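Local coordinates for beta-galactoside alpha-2,6-sialyltransferase (Photobacterium sp., PDB 2Z4T), which probably transfers sialic acid from a CMP-linked donor onto galactose of acceptors such as lactose, forming an alpha-2,6 linkage, at residues A[343-348]-A[399-404]; A[356-361]-A[429-434]; A[433-438]-A[452-457]. All coordinates share one frame; numbering follows the deposited sequence.

Interaction 1. Residues A[343-348]-A[399-404]; sequences QKLQNE and DLFFKG. With C5P (cytidine-5'-monophosphate), chain C.
In the nucleotide-binding half of this GT-B fold, Phe-401 of strand 399-403, part of the six-stranded parallel sheet, packs against Leu-345 and Glu-348 of helix 342-349. The backbones stay well apart, the nearest CA atoms being those of Glu-348 and Asp-399 at 9.3 Å, and the benzyl group of Phe-401 fills much of the space between strand and helix. Its CG stands anti to its own carbonyl carbon (chi1 -70°), which sends the ring off the sheet toward the helix. From the helix, CD2 of Leu-345 comes in obliquely to within 3.8 Å of Phe-401 CE1. Glu-348 meets the ring with both backbone and side chain: its carbonyl O lies at the ring edge, close to the ring plane, 4.0 Å from Phe-401 CZ, and its CB packs on Phe-401 CE1. Tyr-349, one residue on, adds an edge-to-face ring contact to Phe-401 and also helps to bind a magnesium ion together with Asp-399, Ser-352, Leu-354 and Asn-356.

The carboxylate of Glu-348 is turned elsewhere. OE2 takes Lys-344 NZ at 2.7 Å on its syn side, in a salt bridge along one turn of the helix. At the far end of the strand the backbone serves the nucleotide: O of Lys-403 accepts from the cytosine amino N4 of CMP at 2.8 Å. Lys-403 NZ is placed beside O2 of the base for a weak bond, but its details are doubtful because the end of the side chain is modelled too close to neighbouring carbonyls.

Chemically, the helix contact is apolar packing, with a carbonyl that probably gains slightly from the positive ring edge. The carbonyl of Lys-403, by contrast, provides an acceptor suited to the exocyclic amine of cytosine.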
loop_
_atom_site.group_PDB
_atom_site.type_symbol
_atom_site.label_atom_id
_atom_site.label_comp_id
_atom_site.label_asym_id
_atom_site.label_seq_id
_atom_site.Cartn_x
_atom_site.Cartn_y
_atom_site.Cartn_z
ATOM N N GLN A 343 -3.585 -21.576 4.664
ATOM C CA GLN A 343 -3.849 -23.008 4.857
ATOM C C GLN A 343 -4.643 -23.232 6.174
ATOM O O GLN A 343 -5.529 -24.098 6.248
ATOM C CB GLN A 343 -2.533 -23.824 4.759
ATOM C CG GLN A 343 -2.630 -25.398 4.842
ATOM C CD GLN A 343 -3.778 -26.012 3.997
ATOM O OE1 GLN A 343 -3.828 -25.867 2.767
ATOM N NE2 GLN A 343 -4.703 -26.701 4.671
ATOM N N LYS A 344 -4.353 -22.417 7.187
ATOM C CA LYS A 344 -5.034 -22.517 8.472
ATOM C C LYS A 344 -6.518 -22.147 8.348
ATOM O O LYS A 344 -7.382 -22.871 8.868
ATOM C CB LYS A 344 -4.312 -21.673 9.534
ATOM C CG LYS A 344 -5.129 -21.339 10.789
ATOM C CD LYS A 344 -4.206 -21.031 11.959
ATOM C CE LYS A 344 -4.789 -19.998 12.926
ATOM N NZ LYS A 344 -6.237 -20.223 13.279
ATOM N N LEU A 345 -6.813 -21.045 7.654
ATOM C CA LEU A 345 -8.203 -20.683 7.349
ATOM C C LEU A 345 -8.844 -21.762 6.494
ATOM O O LEU A 345 -9.955 -22.207 6.789
ATOM C CB LEU A 345 -8.320 -19.338 6.637
ATOM C CG LEU A 345 -9.506 -18.407 6.935
ATOM C CD1 LEU A 345 -9.802 -17.474 5.755
ATOM C CD2 LEU A 345 -10.762 -19.100 7.346
ATOM N N GLN A 346 -8.145 -22.199 5.446
ATOM C CA GLN A 346 -8.688 -23.280 4.621
ATOM C C GLN A 346 -9.033 -24.514 5.452
ATOM O O GLN A 346 -10.118 -25.089 5.277
ATOM C CB GLN A 346 -7.800 -23.623 3.416
ATOM C CG GLN A 346 -8.485 -24.565 2.392
ATOM C CD GLN A 346 -9.768 -23.982 1.767
ATOM O OE1 GLN A 346 -10.870 -24.515 1.958
ATOM N NE2 GLN A 346 -9.622 -22.890 1.023
ATOM N N ASN A 347 -8.138 -24.899 6.372
ATOM C CA ASN A 347 -8.435 -26.000 7.308
ATOM C C ASN A 347 -9.709 -25.704 8.072
ATOM O O ASN A 347 -10.563 -26.579 8.200
ATOM C CB ASN A 347 -7.317 -26.252 8.329
ATOM C CG ASN A 347 -6.067 -26.835 7.713
ATOM O OD1 ASN A 347 -6.116 -27.468 6.659
ATOM N ND2 ASN A 347 -4.932 -26.629 8.378
ATOM N N GLU A 348 -9.830 -24.484 8.593
ATOM C CA GLU A 348 -11.004 -24.123 9.392
ATOM C C GLU A 348 -12.304 -24.141 8.597
ATOM O O GLU A 348 -13.318 -24.619 9.101
ATOM C CB GLU A 348 -10.806 -22.798 10.100
ATOM C CG GLU A 348 -9.872 -22.919 11.275
ATOM C CD GLU A 348 -9.127 -21.627 11.572
ATOM O OE1 GLU A 348 -9.146 -20.681 10.730
ATOM O OE2 GLU A 348 -8.516 -21.569 12.666
ATOM N N ASP A 399 -21.016 -21.985 9.865
ATOM C CA ASP A 399 -19.892 -21.779 10.749
ATOM C C ASP A 399 -19.589 -20.286 10.770
ATOM O O ASP A 399 -19.504 -19.625 9.719
ATOM C CB ASP A 399 -18.677 -22.539 10.251
ATOM C CG ASP A 399 -18.873 -24.046 10.294
ATOM O OD1 ASP A 399 -19.361 -24.549 11.328
ATOM O OD2 ASP A 399 -18.515 -24.718 9.296
ATOM N N LEU A 400 -19.434 -19.771 11.985
ATOM C CA LEU A 400 -19.302 -18.353 12.239
ATOM C C LEU A 400 -17.832 -17.938 12.254
ATOM O O LEU A 400 -17.043 -18.503 13.019
ATOM C CB LEU A 400 -19.950 -18.038 13.585
ATOM C CG LEU A 400 -19.949 -16.590 14.074
ATOM C CD1 LEU A 400 -20.557 -15.635 13.048
ATOM C CD2 LEU A 400 -20.703 -16.539 15.397
ATOM N N PHE A 401 -17.492 -16.936 11.426
ATOM C CA PHE A 401 -16.143 -16.359 11.311
ATOM C C PHE A 401 -16.181 -14.852 11.508
ATOM O O PHE A 401 -17.169 -14.186 11.157
ATOM C CB PHE A 401 -15.540 -16.689 9.946
ATOM C CG PHE A 401 -15.197 -18.150 9.778
ATOM C CD1 PHE A 401 -13.884 -18.580 9.877
ATOM C CD2 PHE A 401 -16.183 -19.084 9.533
ATOM C CE1 PHE A 401 -13.553 -19.910 9.737
ATOM C CE2 PHE A 401 -15.873 -20.434 9.395
ATOM C CZ PHE A 401 -14.545 -20.852 9.510
ATOM N N PHE A 402 -15.107 -14.304 12.069
ATOM C CA PHE A 402 -15.063 -12.875 12.367
ATOM C C PHE A 402 -13.843 -12.191 11.782
ATOM O O PHE A 402 -12.740 -12.710 11.873
ATOM C CB PHE A 402 -15.153 -12.647 13.880
ATOM C CG PHE A 402 -14.986 -11.201 14.315
ATOM C CD1 PHE A 402 -15.905 -10.219 13.930
ATOM C CD2 PHE A 402 -13.930 -10.833 15.138
ATOM C CE1 PHE A 402 -15.767 -8.898 14.352
ATOM C CE2 PHE A 402 -13.782 -9.523 15.569
ATOM C CZ PHE A 402 -14.705 -8.545 15.178
ATOM N N LYS A 403 -14.059 -11.013 11.208
ATOM C CA LYS A 403 -13.018 -10.100 10.715
ATOM C C LYS A 403 -13.544 -8.722 11.167
ATOM O O LYS A 403 -14.214 -8.085 10.371
ATOM C CB LYS A 403 -13.065 -10.219 9.186
ATOM C CG LYS A 403 -12.074 -9.365 8.409
ATOM C CD LYS A 403 -10.669 -9.641 8.936
ATOM C CE LYS A 403 -9.720 -8.676 8.407
ATOM N NZ LYS A 403 -9.778 -7.355 9.022
ATOM N N GLY A 404 -13.253 -8.158 12.357
ATOM C CA GLY A 404 -11.994 -7.594 12.833
ATOM C C GLY A 404 -11.785 -6.586 11.717
ATOM O O GLY A 404 -10.920 -6.859 10.905
HETATM O O3P C5P C . -14.043 -0.100 7.451
HETATM P P C5P C . -13.157 0.823 6.701
HETATM O O1P C5P C . -12.347 1.616 7.716
HETATM O O2P C5P C . -13.885 1.569 5.601
HETATM O "O5'" C5P C . -12.165 -0.111 5.900
HETATM C "C5'" C5P C . -10.972 0.370 5.318
HETATM C "C4'" C5P C . -10.140 -0.878 5.033
HETATM O "O4'" C5P C . -9.853 -1.564 6.260
HETATM C "C3'" C5P C . -10.866 -1.918 4.200
HETATM O "O3'" C5P C . -10.687 -1.735 2.800
HETATM C "C2'" C5P C . -10.163 -3.181 4.613
HETATM O "O2'" C5P C . -8.851 -3.233 4.050
HETATM C "C1'" C5P C . -9.899 -2.984 6.071
HETATM N N1 C5P C . -10.946 -3.624 6.864
HETATM C C2 C5P C . -10.877 -5.025 7.096
HETATM N N3 C5P C . -11.821 -5.648 7.847
HETATM C C4 C5P C . -12.855 -4.944 8.380
HETATM C C5 C5P C . -12.952 -3.552 8.166
HETATM C C6 C5P C . -11.967 -2.907 7.400
HETATM O O2 C5P C . -9.963 -5.709 6.613
HETATM N N4 C5P C . -13.774 -5.600 9.134
#

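Interaction 2. Residues A[356-361]-A[429-434]; sequences NFVFTG and ISFEVL. With C5P (cytidine-5'-monophosphate), chain C.
Phe-431 of segment 429-434 faces Val-358 and Thr-360 of strand 356-360 in the CMP-binding half of the GT-B fold. The packing is apolar. CG1 of Val-358 approaches Phe-431 CE1 obliquely at 4.0 Å, the two side chains lying alongside with their ends pointing opposite ways. The methyl CG2 of Thr-360 sits over the centre of one ring face, 4.3 Å above its plane. The threonine's chi1 of 65° leaves OG1 between backbone N and carbonyl carbon, where it bonds to the hydroxyl of Tyr-452.

Hydrogen bonds then go from both segments to CMP, not to each other. For the base, Gly-361 O receives the amino N4 at 2.9 Å in a nearly straight bond (170°), and Phe-431 N donates to O2 at 2.8 Å, more bent at 135°. Gly-361 O takes N4 on its C5 side, so backbone atoms of the two segments hold the amino group and O2 at separate places on the base. For the ribose, Ser-430 OG lies beside O2'. Glu-432, its chain bent at chi2, turns its carboxylate to the sugar hydroxyls. OE2 is modelled very close to O2', so the length of that bond is doubtful, while O3' donates to Glu-432 OE1 at 3.0 Å.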
loop_
_atom_site.group_PDB
_atom_site.type_symbol
_atom_site.label_atom_id
_atom_site.label_comp_id
_atom_site.label_asym_id
_atom_site.label_seq_id
_atom_site.Cartn_x
_atom_site.Cartn_y
_atom_site.Cartn_z
ATOM N N ASN A 356 -19.708 -21.416 5.275
ATOM C CA ASN A 356 -19.030 -20.491 6.175
ATOM C C ASN A 356 -19.434 -19.042 6.002
ATOM O O ASN A 356 -19.556 -18.540 4.877
ATOM C CB ASN A 356 -17.522 -20.640 6.013
ATOM C CG ASN A 356 -17.106 -22.082 6.024
ATOM O OD1 ASN A 356 -17.457 -22.832 6.938
ATOM N ND2 ASN A 356 -16.404 -22.497 4.988
ATOM N N PHE A 357 -19.621 -18.379 7.137
ATOM C CA PHE A 357 -20.104 -17.014 7.192
ATOM C C PHE A 357 -19.036 -16.159 7.854
ATOM O O PHE A 357 -18.553 -16.512 8.927
ATOM C CB PHE A 357 -21.412 -16.975 7.991
ATOM C CG PHE A 357 -21.804 -15.606 8.484
ATOM C CD1 PHE A 357 -21.762 -14.493 7.645
ATOM C CD2 PHE A 357 -22.278 -15.444 9.779
ATOM C CE1 PHE A 357 -22.139 -13.234 8.105
ATOM C CE2 PHE A 357 -22.678 -14.197 10.245
ATOM C CZ PHE A 357 -22.611 -13.087 9.412
ATOM N N VAL A 358 -18.643 -15.065 7.202
ATOM C CA VAL A 358 -17.734 -14.112 7.818
ATOM C C VAL A 358 -18.502 -12.845 8.131
ATOM O O VAL A 358 -19.118 -12.260 7.240
ATOM C CB VAL A 358 -16.500 -13.756 6.921
ATOM C CG1 VAL A 358 -15.674 -12.595 7.549
ATOM C CG2 VAL A 358 -15.615 -14.968 6.693
ATOM N N PHE A 359 -18.505 -12.446 9.397
ATOM C CA PHE A 359 -19.032 -11.154 9.761
ATOM C C PHE A 359 -17.881 -10.165 9.743
ATOM O O PHE A 359 -16.837 -10.429 10.372
ATOM C CB PHE A 359 -19.703 -11.167 11.136
ATOM C CG PHE A 359 -20.092 -9.800 11.617
ATOM C CD1 PHE A 359 -21.308 -9.244 11.254
ATOM C CD2 PHE A 359 -19.210 -9.042 12.388
ATOM C CE1 PHE A 359 -21.659 -7.966 11.678
ATOM C CE2 PHE A 359 -19.543 -7.758 12.820
ATOM C CZ PHE A 359 -20.772 -7.215 12.461
ATOM N N THR A 360 -18.053 -9.040 9.036
ATOM C CA THR A 360 -17.018 -8.006 9.004
ATOM C C THR A 360 -17.373 -6.868 9.955
ATOM O O THR A 360 -18.467 -6.308 9.873
ATOM C CB THR A 360 -16.751 -7.458 7.564
ATOM O OG1 THR A 360 -17.904 -6.767 7.058
ATOM C CG2 THR A 360 -16.408 -8.575 6.630
ATOM N N GLY A 361 -16.451 -6.516 10.854
ATOM C CA GLY A 361 -16.748 -5.516 11.893
ATOM C C GLY A 361 -16.323 -4.113 11.516
ATOM O O GLY A 361 -15.772 -3.896 10.445
ATOM N N ILE A 429 -5.472 -8.360 9.131
ATOM C CA ILE A 429 -5.408 -8.774 7.736
ATOM C C ILE A 429 -6.471 -8.006 6.944
ATOM O O ILE A 429 -7.670 -8.194 7.189
ATOM C CB ILE A 429 -5.649 -10.304 7.595
ATOM C CG1 ILE A 429 -4.642 -11.093 8.424
ATOM C CG2 ILE A 429 -5.607 -10.740 6.142
ATOM C CD1 ILE A 429 -5.090 -12.543 8.697
ATOM N N SER A 430 -6.056 -7.137 6.013
ATOM C CA SER A 430 -7.049 -6.484 5.140
ATOM C C SER A 430 -7.925 -7.538 4.476
ATOM O O SER A 430 -7.423 -8.555 3.981
ATOM C CB SER A 430 -6.401 -5.604 4.099
ATOM O OG SER A 430 -6.341 -4.276 4.594
ATOM N N PHE A 431 -9.232 -7.315 4.489
ATOM C CA PHE A 431 -10.143 -8.321 3.998
ATOM C C PHE A 431 -9.925 -8.574 2.515
ATOM O O PHE A 431 -10.179 -9.682 2.008
ATOM C CB PHE A 431 -11.592 -7.912 4.285
ATOM C CG PHE A 431 -12.596 -8.976 3.979
ATOM C CD1 PHE A 431 -12.633 -10.151 4.716
ATOM C CD2 PHE A 431 -13.513 -8.803 2.963
ATOM C CE1 PHE A 431 -13.593 -11.161 4.441
ATOM C CE2 PHE A 431 -14.470 -9.766 2.684
ATOM C CZ PHE A 431 -14.515 -10.953 3.415
ATOM N N GLU A 432 -9.457 -7.559 1.798
ATOM C CA GLU A 432 -9.285 -7.814 0.383
ATOM C C GLU A 432 -8.175 -8.819 0.049
ATOM O O GLU A 432 -8.184 -9.404 -1.036
ATOM C CB GLU A 432 -9.403 -6.576 -0.538
ATOM C CG GLU A 432 -8.953 -5.245 -0.053
ATOM C CD GLU A 432 -9.784 -4.590 1.018
ATOM O OE1 GLU A 432 -10.818 -3.962 0.758
ATOM O OE2 GLU A 432 -9.311 -4.608 2.149
ATOM N N VAL A 433 -7.294 -9.130 1.003
ATOM C CA VAL A 433 -6.365 -10.202 0.732
ATOM C C VAL A 433 -7.085 -11.545 0.659
ATOM O O VAL A 433 -6.667 -12.435 -0.105
ATOM C CB VAL A 433 -5.071 -10.218 1.617
ATOM C CG1 VAL A 433 -4.774 -8.858 2.236
ATOM C CG2 VAL A 433 -5.069 -11.320 2.626
ATOM N N LEU A 434 -8.196 -11.683 1.387
ATOM C CA LEU A 434 -8.997 -12.901 1.244
ATOM C C LEU A 434 -9.633 -12.973 -0.137
ATOM O O LEU A 434 -9.773 -14.056 -0.698
ATOM C CB LEU A 434 -10.070 -13.074 2.333
ATOM C CG LEU A 434 -9.783 -13.067 3.840
ATOM C CD1 LEU A 434 -10.542 -14.198 4.439
ATOM C CD2 LEU A 434 -8.309 -13.156 4.248
HETATM O O3P C5P C . -14.043 -0.100 7.451
HETATM P P C5P C . -13.157 0.823 6.701
HETATM O O1P C5P C . -12.347 1.616 7.716
HETATM O O2P C5P C . -13.885 1.569 5.601
HETATM O "O5'" C5P C . -12.165 -0.111 5.900
HETATM C "C5'" C5P C . -10.972 0.370 5.318
HETATM C "C4'" C5P C . -10.140 -0.878 5.033
HETATM O "O4'" C5P C . -9.853 -1.564 6.260
HETATM C "C3'" C5P C . -10.866 -1.918 4.200
HETATM O "O3'" C5P C . -10.687 -1.735 2.800
HETATM C "C2'" C5P C . -10.163 -3.181 4.613
HETATM O "O2'" C5P C . -8.851 -3.233 4.050
HETATM C "C1'" C5P C . -9.899 -2.984 6.071
HETATM N N1 C5P C . -10.946 -3.624 6.864
HETATM C C2 C5P C . -10.877 -5.025 7.096
HETATM N N3 C5P C . -11.821 -5.648 7.847
HETATM C C4 C5P C . -12.855 -4.944 8.380
HETATM C C5 C5P C . -12.952 -3.552 8.166
HETATM C C6 C5P C . -11.967 -2.907 7.400
HETATM O O2 C5P C . -9.963 -5.709 6.613
HETATM N N4 C5P C . -13.774 -5.600 9.134
#

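Interaction 3. Residues A[433-438]-A[452-457]; sequences VLMMTD and YFTIPA
The end of helix 431-436 lies beside the irregular segment 452-457, the two backbones coming nearest at Met-435 and Ile-455, whose CA atoms are 7.1 Å apart. Met-435 carries the whole contact from the helix side. Its chain runs out extended, with CG anti to the backbone N (chi1 -174°) and the next torsion also near 180°, before it bends at the sulfur so that the terminal methyl turns aside. Along that length it meets three consecutive residues. CE touches CG2 of Thr-454 at 3.8 Å, the threonine side chain standing roughly perpendicular to the methionine chain; Thr-454 also packs on Leu-293 and Trp-320. Ile-455 instead runs alongside, pointing the other way: its CD1 lies 3.9 Å from Met-435 CB and reaches the sulfur as well. Pro-456 closes the row by setting its ring CD 4.1 Å from Met-435 SD. The sulfur is therefore approached by carbon from all three residues, and the union is purely van der Waals.

Behind the methionine, the helix is brought to a close by polar bonds. O of Val-433 accepts twice from Thr-437, from N at 2.9 Å and from OG1 at 2.7 Å, with one donor on each side of the carbonyl plane; the OG1 bond holds the threonine hydroxyl against the last turn.

Asp-438, with positive phi, is the C-prime residue of a Schellman motif in which its N bonds to Met-435 O and Met-439 N to Leu-434 O. This contact thus joins a Schellman-terminated helix to the connection between parallel strands 443-447 and 460-465, next to the CMP site of the GT-B domain.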
loop_
_atom_site.group_PDB
_atom_site.type_symbol
_atom_site.label_atom_id
_atom_site.label_comp_id
_atom_site.label_asym_id
_atom_site.label_seq_id
_atom_site.Cartn_x
_atom_site.Cartn_y
_atom_site.Cartn_z
ATOM N N VAL A 433 -7.294 -9.130 1.003
ATOM C CA VAL A 433 -6.365 -10.202 0.732
ATOM C C VAL A 433 -7.085 -11.545 0.659
ATOM O O VAL A 433 -6.667 -12.435 -0.105
ATOM C CB VAL A 433 -5.071 -10.218 1.617
ATOM C CG1 VAL A 433 -4.774 -8.858 2.236
ATOM C CG2 VAL A 433 -5.069 -11.320 2.626
ATOM N N LEU A 434 -8.196 -11.683 1.387
ATOM C CA LEU A 434 -8.997 -12.901 1.244
ATOM C C LEU A 434 -9.633 -12.973 -0.137
ATOM O O LEU A 434 -9.773 -14.056 -0.698
ATOM C CB LEU A 434 -10.070 -13.074 2.333
ATOM C CG LEU A 434 -9.783 -13.067 3.840
ATOM C CD1 LEU A 434 -10.542 -14.198 4.439
ATOM C CD2 LEU A 434 -8.309 -13.156 4.248
ATOM N N MET A 435 -10.025 -11.829 -0.677
ATOM C CA MET A 435 -10.508 -11.784 -2.050
ATOM C C MET A 435 -9.414 -12.201 -3.032
ATOM O O MET A 435 -9.662 -13.033 -3.894
ATOM C CB MET A 435 -11.018 -10.397 -2.420
ATOM C CG MET A 435 -11.671 -10.321 -3.799
ATOM S SD MET A 435 -11.990 -8.594 -4.262
ATOM C CE MET A 435 -10.286 -8.014 -4.381
ATOM N N MET A 436 -8.222 -11.623 -2.881
ATOM C CA MET A 436 -7.099 -11.852 -3.793
ATOM C C MET A 436 -6.562 -13.264 -3.712
ATOM O O MET A 436 -6.016 -13.762 -4.700
ATOM C CB MET A 436 -5.958 -10.869 -3.525
ATOM C CG MET A 436 -6.327 -9.417 -3.816
ATOM S SD MET A 436 -4.900 -8.356 -3.844
ATOM C CE MET A 436 -4.529 -8.193 -2.099
ATOM N N THR A 437 -6.714 -13.906 -2.555
ATOM C CA THR A 437 -6.251 -15.277 -2.387
ATOM C C THR A 437 -7.359 -16.315 -2.646
ATOM O O THR A 437 -7.156 -17.526 -2.453
ATOM C CB THR A 437 -5.633 -15.502 -0.992
ATOM O OG1 THR A 437 -6.592 -15.168 0.016
ATOM C CG2 THR A 437 -4.331 -14.632 -0.793
ATOM N N ASP A 438 -8.525 -15.842 -3.097
ATOM C CA ASP A 438 -9.672 -16.726 -3.369
ATOM C C ASP A 438 -10.087 -17.486 -2.105
ATOM O O ASP A 438 -10.272 -18.691 -2.130
ATOM C CB ASP A 438 -9.355 -17.683 -4.528
ATOM C CG ASP A 438 -10.583 -18.423 -5.029
ATOM O OD1 ASP A 438 -11.718 -17.855 -4.981
ATOM O OD2 ASP A 438 -10.421 -19.591 -5.477
ATOM N N TYR A 452 -16.560 -3.178 1.281
ATOM C CA TYR A 452 -17.720 -3.358 0.399
ATOM C C TYR A 452 -17.688 -2.533 -0.885
ATOM O O TYR A 452 -18.547 -2.741 -1.765
ATOM C CB TYR A 452 -19.050 -3.143 1.151
ATOM C CG TYR A 452 -19.245 -4.203 2.212
ATOM C CD1 TYR A 452 -19.551 -5.530 1.860
ATOM C CD2 TYR A 452 -19.067 -3.905 3.564
ATOM C CE1 TYR A 452 -19.711 -6.505 2.828
ATOM C CE2 TYR A 452 -19.226 -4.883 4.536
ATOM C CZ TYR A 452 -19.539 -6.180 4.169
ATOM O OH TYR A 452 -19.683 -7.159 5.148
ATOM N N PHE A 453 -16.731 -1.608 -0.999
ATOM C CA PHE A 453 -16.553 -0.893 -2.248
ATOM C C PHE A 453 -15.953 -1.836 -3.303
ATOM O O PHE A 453 -16.049 -1.557 -4.516
ATOM C CB PHE A 453 -15.659 0.351 -2.079
ATOM C CG PHE A 453 -16.325 1.525 -1.351
ATOM C CD1 PHE A 453 -16.174 2.826 -1.831
ATOM C CD2 PHE A 453 -17.066 1.330 -0.177
ATOM C CE1 PHE A 453 -16.756 3.924 -1.180
ATOM C CE2 PHE A 453 -17.665 2.404 0.488
ATOM C CZ PHE A 453 -17.506 3.718 -0.024
ATOM N N THR A 454 -15.366 -2.948 -2.849
ATOM C CA THR A 454 -14.557 -3.820 -3.710
ATOM C C THR A 454 -15.061 -5.269 -3.826
ATOM O O THR A 454 -15.058 -5.833 -4.915
ATOM C CB THR A 454 -13.103 -3.836 -3.221
ATOM O OG1 THR A 454 -12.599 -2.493 -3.198
ATOM C CG2 THR A 454 -12.222 -4.700 -4.102
ATOM N N ILE A 455 -15.466 -5.861 -2.706
ATOM C CA ILE A 455 -15.947 -7.249 -2.646
ATOM C C ILE A 455 -17.130 -7.448 -3.595
ATOM O O ILE A 455 -18.061 -6.644 -3.586
ATOM C CB ILE A 455 -16.351 -7.649 -1.172
ATOM C CG1 ILE A 455 -15.125 -7.631 -0.239
ATOM C CG2 ILE A 455 -17.002 -9.004 -1.089
ATOM C CD1 ILE A 455 -13.780 -8.165 -0.829
ATOM N N PRO A 456 -17.091 -8.524 -4.416
ATOM C CA PRO A 456 -18.171 -8.862 -5.352
ATOM C C PRO A 456 -19.548 -8.960 -4.692
ATOM O O PRO A 456 -19.702 -9.581 -3.637
ATOM C CB PRO A 456 -17.744 -10.231 -5.896
ATOM C CG PRO A 456 -16.284 -10.226 -5.788
ATOM C CD PRO A 456 -15.988 -9.496 -4.510
ATOM N N ALA A 457 -20.526 -8.331 -5.337
ATOM C CA ALA A 457 -21.896 -8.280 -4.867
ATOM C C ALA A 457 -22.440 -9.642 -4.461
ATOM O O ALA A 457 -23.153 -9.756 -3.463
ATOM C CB ALA A 457 -22.787 -7.650 -5.931
#

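Overall arrangement
The three contacts lie side by side in one half of the molecule. Centres of interactions 1 and 2 are about 9 Å apart, those of 2 and 3 about 8 Å, and those of 1 and 3 about 15 Å. Interactions 1 and 2 alternate along the chain and use neighbouring strands, 399-403 and 356-360, of the same parallel sheet. Interactions 2 and 3 share Val-433 and Leu-434 of helix 431-436; interaction 1 closes before interaction 3 opens. Leu-345 meets Leu-434, and Phe-431 meets Ile-455, making the packing continuous. Interactions 1 and 2 both touch CMP, which is met by the ends of the parallel sheet's strands and by the segment leading into helix 431-436.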